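Local coordinates for DynF (Micromonospora chersina, PDB 6UBL), which is of unknown function but belongs to the dynemicin (enediyne) biosynthesis pathway and forms a beta barrel that holds a palmitic acid in the crystal, at residues T83-M88 with V102-D107. Residues are numbered along the deposited sequence; the frame is centred on the assembly and turned at random.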
loop_
_atom_site.group_PDB
_atom_site.type_symbol
_atom_site.label_atom_id
_atom_site.label_comp_id
_atom_site.label_asym_id
_atom_site.label_seq_id
_atom_site.Cartn_x
_atom_site.Cartn_y
_atom_site.Cartn_z
ATOM N N THR A 83 0.387 13.118 -10.279
ATOM C CA THR A 83 0.032 14.043 -9.214
ATOM C C THR A 83 0.963 13.844 -8.030
ATOM O O THR A 83 1.500 12.759 -7.819
ATOM C CB THR A 83 -1.412 13.808 -8.749
ATOM O OG1 THR A 83 -1.531 12.474 -8.248
ATOM C CG2 THR A 83 -2.402 14.003 -9.894
ATOM N N ASN A 84 1.173 14.914 -7.270
ATOM C CA ASN A 84 1.754 14.809 -5.941
ATOM C C ASN A 84 0.832 15.557 -4.985
ATOM O O ASN A 84 0.385 16.664 -5.292
ATOM C CB ASN A 84 3.133 15.472 -5.793
ATOM C CG ASN A 84 4.281 14.741 -6.492
ATOM O OD1 ASN A 84 5.392 15.279 -6.550
ATOM N ND2 ASN A 84 4.046 13.530 -6.995
ATOM N N LEU A 85 0.593 14.986 -3.810
ATOM C CA LEU A 85 -0.106 15.675 -2.731
ATOM C C LEU A 85 0.964 16.425 -1.945
ATOM O O LEU A 85 1.821 15.806 -1.312
ATOM C CB LEU A 85 -0.841 14.659 -1.863
ATOM C CG LEU A 85 -1.557 15.141 -0.614
ATOM C CD1 LEU A 85 -2.569 16.215 -0.954
ATOM C CD2 LEU A 85 -2.231 13.960 0.083
ATOM N N ILE A 86 0.942 17.757 -2.014
ATOM C CA ILE A 86 2.038 18.560 -1.476
ATOM C C ILE A 86 1.731 19.239 -0.145
ATOM O O ILE A 86 2.672 19.678 0.543
ATOM C CB ILE A 86 2.582 19.595 -2.484
ATOM C CG1 ILE A 86 1.537 20.674 -2.804
ATOM C CG2 ILE A 86 3.040 18.918 -3.764
ATOM C CD1 ILE A 86 2.076 21.785 -3.715
ATOM N N GLU A 87 0.461 19.336 0.237
ATOM C CA GLU A 87 0.121 19.918 1.525
ATOM C C GLU A 87 -1.307 19.498 1.839
ATOM O O GLU A 87 -2.127 19.336 0.927
ATOM C CB GLU A 87 0.195 21.456 1.496
ATOM C CG GLU A 87 0.264 22.091 2.883
ATOM C CD GLU A 87 0.450 23.595 2.841
ATOM O OE1 GLU A 87 0.341 24.183 1.748
ATOM O OE2 GLU A 87 0.735 24.194 3.906
ATOM N N MET A 88 -1.583 19.282 3.126
ATOM C CA MET A 88 -2.907 18.882 3.580
ATOM C C MET A 88 -3.152 19.458 4.965
ATOM O O MET A 88 -2.213 19.713 5.728
ATOM C CB MET A 88 -3.024 17.358 3.659
ATOM C CG MET A 88 -4.379 16.822 4.100
ATOM S SD MET A 88 -4.412 15.034 3.869
ATOM C CE MET A 88 -3.166 14.477 5.018
ATOM N N VAL A 102 -4.765 15.968 10.689
ATOM C CA VAL A 102 -4.054 15.133 9.732
ATOM C C VAL A 102 -3.330 16.029 8.742
ATOM O O VAL A 102 -3.944 16.892 8.107
ATOM C CB VAL A 102 -5.005 14.155 9.026
ATOM C CG1 VAL A 102 -4.221 13.207 8.141
ATOM C CG2 VAL A 102 -5.824 13.371 10.044
ATOM N N THR A 103 -2.019 15.827 8.626
ATOM C CA THR A 103 -1.160 16.567 7.714
ATOM C C THR A 103 -0.252 15.564 7.016
ATOM O O THR A 103 -0.326 14.358 7.265
ATOM C CB THR A 103 -0.349 17.605 8.489
ATOM O OG1 THR A 103 0.414 16.945 9.500
ATOM C CG2 THR A 103 -1.274 18.631 9.151
ATOM N N LEU A 104 0.612 16.051 6.134
ATOM C CA LEU A 104 1.551 15.167 5.463
ATOM C C LEU A 104 2.816 14.935 6.283
ATOM O O LEU A 104 3.322 15.829 6.966
ATOM C CB LEU A 104 1.961 15.740 4.104
ATOM C CG LEU A 104 0.845 15.915 3.083
ATOM C CD1 LEU A 104 1.463 16.488 1.805
ATOM C CD2 LEU A 104 0.115 14.625 2.803
ATOM N N ASN A 105 3.341 13.723 6.173
ATOM C CA ASN A 105 4.655 13.405 6.718
ATOM C C ASN A 105 5.717 14.007 5.803
ATOM O O ASN A 105 5.807 13.612 4.635
ATOM C CB ASN A 105 4.825 11.894 6.772
ATOM C CG ASN A 105 6.116 11.471 7.445
ATOM O OD1 ASN A 105 7.066 12.246 7.546
ATOM N ND2 ASN A 105 6.163 10.220 7.894
ATOM N N PRO A 106 6.520 14.969 6.274
ATOM C CA PRO A 106 7.509 15.604 5.381
ATOM C C PRO A 106 8.592 14.664 4.895
ATOM O O PRO A 106 9.322 15.026 3.965
ATOM C CB PRO A 106 8.091 16.736 6.236
ATOM C CG PRO A 106 7.896 16.277 7.648
ATOM C CD PRO A 106 6.615 15.476 7.659
ATOM N N ASP A 107 8.732 13.477 5.492
ATOM C CA ASP A 107 9.746 12.527 5.057
ATOM C C ASP A 107 9.315 11.728 3.837
ATOM O O ASP A 107 10.138 10.991 3.278
ATOM C CB ASP A 107 10.043 11.501 6.154
ATOM C CG ASP A 107 10.714 12.099 7.371
ATOM O OD1 ASP A 107 11.452 13.089 7.231
ATOM O OD2 ASP A 107 10.537 11.525 8.471
HETATM O O HOH W 1 0.737 18.962 5.050
#
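Strands 81-92 and 100-104 form an antiparallel beta hairpin in the wall of the DynF barrel. At 83-88 and 102-107 the two strands splay, and no direct hydrogen bond joins the segments. The gap is filled mainly by Leu-104. Its CG lies anti to the carbonyl carbon (chi1 -62°), which swings the fork across to the neighbouring strand. One prong, CD1, rests on the backbone, 3.2 Å from the O of Leu-85 and 3.4 Å from the C of Ile-86. This part of the strand carries a classic beta bulge, with Ile-86 and Glu-87 both facing Arg-65 of strand 54-68. The other prong, CD2, meets Leu-85 CD2 at 3.7 Å, and the leucine side chains meet at a slant. Strand 108-115 pairs with strand 81-92 next to this region, and its Ser-110 touches both leucines.

Met-88 packs beside this pair. In the conformer described, its chain leaves the backbone extended, with CG anti to N, then bends at chi3 (65°). The bend carries CE against Val-102 CG1, 3.5 Å away, and the two side chains run alongside each other in the same direction. CE also lies near Thr-103 O and, more loosely, at 4.0 Å from Leu-104 CD2. Met-88 and Val-102 both touch the bound palmitic acid, so they line the part of the barrel interior where the ligand lies. Phe-139 of strand 129-141 and Phe-60 of strand 54-68 also touch Val-102.

A water bridges the strands by accepting from two backbone N-H groups, Met-88 N at 3.0 Å and Leu-104 N at 3.1 Å.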